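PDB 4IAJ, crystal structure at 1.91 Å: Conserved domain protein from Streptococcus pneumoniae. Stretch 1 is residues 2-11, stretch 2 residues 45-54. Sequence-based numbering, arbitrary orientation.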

# COMPACT_ATOMS: atom_id res chain seq x y z
N GLY B 2 -39.10 4.59 -5.49
CA GLY B 2 -39.01 4.91 -6.95
C GLY B 2 -37.79 4.29 -7.62
O GLY B 2 -37.91 3.67 -8.68
N VAL B 3 -36.62 4.47 -6.98
CA VAL B 3 -35.34 3.96 -7.46
C VAL B 3 -34.84 2.84 -6.56
O VAL B 3 -34.86 2.99 -5.35
CB VAL B 3 -34.27 5.09 -7.50
CG1 VAL B 3 -32.96 4.58 -8.07
CG2 VAL B 3 -34.78 6.28 -8.29
N LEU B 4 -34.38 1.74 -7.14
CA LEU B 4 -33.93 0.61 -6.33
C LEU B 4 -32.72 0.99 -5.46
O LEU B 4 -32.70 0.71 -4.26
CB LEU B 4 -33.60 -0.61 -7.20
CG LEU B 4 -33.48 -1.96 -6.49
CD1 LEU B 4 -34.83 -2.42 -5.95
CD2 LEU B 4 -32.89 -3.00 -7.42
N ASN B 5 -31.73 1.64 -6.07
CA ASN B 5 -30.50 2.03 -5.36
C ASN B 5 -30.29 3.53 -5.29
O ASN B 5 -30.26 4.22 -6.31
CB ASN B 5 -29.30 1.40 -6.05
CG ASN B 5 -29.35 -0.10 -6.02
OD1 ASN B 5 -29.53 -0.69 -4.96
ND2 ASN B 5 -29.22 -0.72 -7.18
N MSE B 6 -30.09 4.02 -4.07
CA MSE B 6 -29.82 5.44 -3.89
C MSE B 6 -28.54 5.90 -4.59
O MSE B 6 -28.51 7.02 -5.08
CB MSE B 6 -29.72 5.78 -2.41
CG MSE B 6 -30.49 7.07 -2.15
SE MSE B 6 -30.27 7.42 -0.25
CE MSE B 6 -31.77 6.27 0.32
N ILE B 7 -27.51 5.06 -4.63
CA ILE B 7 -26.24 5.40 -5.30
C ILE B 7 -25.82 4.33 -6.32
O ILE B 7 -25.78 3.14 -6.00
CB ILE B 7 -25.11 5.65 -4.29
CG1 ILE B 7 -25.49 6.80 -3.37
CG2 ILE B 7 -23.81 5.99 -5.02
CD1 ILE B 7 -24.44 7.17 -2.36
N GLU B 8 -25.55 4.77 -7.54
CA GLU B 8 -24.96 3.94 -8.59
C GLU B 8 -23.78 4.69 -9.15
O GLU B 8 -23.86 5.89 -9.40
CB GLU B 8 -25.96 3.64 -9.69
CG GLU B 8 -27.16 2.84 -9.19
CD GLU B 8 -27.87 2.05 -10.29
OE1 GLU B 8 -27.40 2.03 -11.45
OE2 GLU B 8 -28.91 1.42 -9.97
N ILE B 9 -22.66 4.00 -9.30
CA ILE B 9 -21.44 4.63 -9.79
C ILE B 9 -20.88 3.79 -10.93
O ILE B 9 -20.69 2.59 -10.78
CB ILE B 9 -20.37 4.75 -8.70
CG1 ILE B 9 -20.91 5.49 -7.47
CG2 ILE B 9 -19.15 5.46 -9.26
CD1 ILE B 9 -19.99 5.38 -6.25
N THR B 10 -20.61 4.43 -12.07
CA THR B 10 -20.00 3.72 -13.18
C THR B 10 -18.64 4.37 -13.44
O THR B 10 -18.52 5.59 -13.49
CB THR B 10 -20.87 3.72 -14.43
OG1 THR B 10 -22.09 3.01 -14.18
CG2 THR B 10 -20.16 3.03 -15.56
N TYR B 11 -17.62 3.54 -13.55
CA TYR B 11 -16.26 4.04 -13.77
C TYR B 11 -15.57 3.17 -14.80
O TYR B 11 -16.07 2.11 -15.17
CB TYR B 11 -15.49 4.08 -12.45
CG TYR B 11 -15.38 2.77 -11.75
CD1 TYR B 11 -14.42 1.84 -12.11
CD2 TYR B 11 -16.24 2.45 -10.73
CE1 TYR B 11 -14.32 0.62 -11.46
CE2 TYR B 11 -16.16 1.25 -10.07
CZ TYR B 11 -15.21 0.33 -10.44
OH TYR B 11 -15.17 -0.86 -9.76
N PRO B 45 -11.46 7.19 -13.27
CA PRO B 45 -12.43 8.24 -13.59
C PRO B 45 -13.87 7.75 -13.56
O PRO B 45 -14.16 6.62 -13.99
CB PRO B 45 -12.04 8.65 -15.02
CG PRO B 45 -11.40 7.42 -15.60
CD PRO B 45 -10.71 6.74 -14.46
N VAL B 46 -14.76 8.60 -13.08
CA VAL B 46 -16.18 8.26 -12.98
C VAL B 46 -16.90 8.71 -14.25
O VAL B 46 -16.84 9.86 -14.65
CB VAL B 46 -16.84 8.86 -11.73
CG1 VAL B 46 -18.34 8.62 -11.72
CG2 VAL B 46 -16.21 8.25 -10.48
N GLN B 47 -17.57 7.75 -14.88
CA GLN B 47 -18.32 8.02 -16.07
C GLN B 47 -19.73 8.46 -15.74
O GLN B 47 -20.27 9.31 -16.43
CB GLN B 47 -18.36 6.77 -16.93
CG GLN B 47 -18.68 7.06 -18.38
CD GLN B 47 -19.33 5.88 -19.05
OE1 GLN B 47 -20.36 5.38 -18.59
NE2 GLN B 47 -18.72 5.41 -20.14
N LYS B 48 -20.33 7.88 -14.69
CA LYS B 48 -21.68 8.25 -14.26
C LYS B 48 -21.86 8.11 -12.74
O LYS B 48 -21.52 7.09 -12.18
CB LYS B 48 -22.71 7.38 -14.96
CG LYS B 48 -24.15 7.64 -14.57
CD LYS B 48 -25.12 6.85 -15.44
CE LYS B 48 -25.30 5.43 -14.93
NZ LYS B 48 -26.21 4.63 -15.78
N LEU B 49 -22.37 9.16 -12.09
CA LEU B 49 -22.71 9.12 -10.67
C LEU B 49 -24.19 9.46 -10.53
O LEU B 49 -24.60 10.56 -10.86
CB LEU B 49 -21.87 10.11 -9.88
CG LEU B 49 -22.29 10.41 -8.44
CD1 LEU B 49 -22.19 9.17 -7.56
CD2 LEU B 49 -21.44 11.53 -7.88
N THR B 50 -24.97 8.51 -10.02
CA THR B 50 -26.42 8.64 -9.95
C THR B 50 -26.84 8.59 -8.49
O THR B 50 -26.58 7.61 -7.79
CB THR B 50 -27.13 7.53 -10.75
OG1 THR B 50 -26.70 7.55 -12.12
CG2 THR B 50 -28.62 7.71 -10.73
N TYR B 51 -27.48 9.67 -8.04
CA TYR B 51 -27.96 9.80 -6.68
C TYR B 51 -29.49 9.88 -6.66
O TYR B 51 -30.07 10.83 -7.18
CB TYR B 51 -27.36 11.04 -6.03
CG TYR B 51 -27.85 11.27 -4.63
CD1 TYR B 51 -27.39 10.48 -3.58
CD2 TYR B 51 -28.78 12.26 -4.34
CE1 TYR B 51 -27.84 10.69 -2.28
CE2 TYR B 51 -29.23 12.47 -3.05
CZ TYR B 51 -28.75 11.68 -2.03
OH TYR B 51 -29.17 11.87 -0.74
N LYS B 52 -30.12 8.88 -6.05
CA LYS B 52 -31.59 8.75 -6.07
C LYS B 52 -32.15 8.85 -7.49
O LYS B 52 -33.20 9.44 -7.69
CB LYS B 52 -32.24 9.80 -5.19
CG LYS B 52 -31.65 9.84 -3.79
CD LYS B 52 -32.39 10.82 -2.90
CE LYS B 52 -33.68 10.23 -2.38
NZ LYS B 52 -34.04 10.90 -1.10
N GLY B 53 -31.43 8.29 -8.45
CA GLY B 53 -31.85 8.31 -9.86
C GLY B 53 -31.45 9.54 -10.66
O GLY B 53 -31.63 9.56 -11.88
N HIS B 54 -30.94 10.57 -9.99
CA HIS B 54 -30.49 11.78 -10.66
C HIS B 54 -29.01 11.63 -11.02
O HIS B 54 -28.18 11.33 -10.15
CB HIS B 54 -30.68 13.01 -9.77
CG HIS B 54 -32.10 13.30 -9.44
ND1 HIS B 54 -32.76 12.72 -8.37
CD2 HIS B 54 -33.01 14.12 -10.04
CE1 HIS B 54 -34.00 13.16 -8.33
NE2 HIS B 54 -34.18 14.01 -9.33
O HOH W 1 -29.34 6.53 -7.89

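Strands 7-11 and 48-51 run antiparallel, their register fixed by backbone hydrogen bonds. E8 and T50 form a closed pair, E8 N to T50 O at 3.0 Å and T50 N to E8 O at 2.9 Å. T10 N reaches K48 O at 2.8 Å, while T10 O accepts from both K48 N (3.2 Å) and Q47 N (2.7 Å), the mark of the bulge that lets Y11 pair with V46.

On one face I7, I9, L49, Y51 and V46 make an apolar layer. Both isoleucines adopt m,t; I9 sends CG1 to L49 CD1 (3.9 Å) and CG2 to V46 CG1 (4.1 Å). L49 (t,p) and Y51 (t) carry their ends nearer the partner strand; I7 CG1 lies at the edge of the Y51 ring, 4.1 Å from Y51 CD1.

On the other face, E8 (m,t) packs CB against T50 CB (4.2 Å). Beta-branched threonine suits extended backbone; buried T10 OG1 is satisfied elsewhere in the structure. K48, exposed, extends t,t, its CE 4.1 Å from T10 OG1.

From Y51 to H54 runs a type I' turn, where a CB on G53 would strike V3 CG2 and the preceding carbonyl, so glycine fits. K52 N donates to M6 O (2.6 Å), and M6 CG meets K52 CG at 3.4 Å. Selenomethionine M6, chi1 off-well at -136°, holds SE 5.5 Å from the Y51 ring centroid, obliquely.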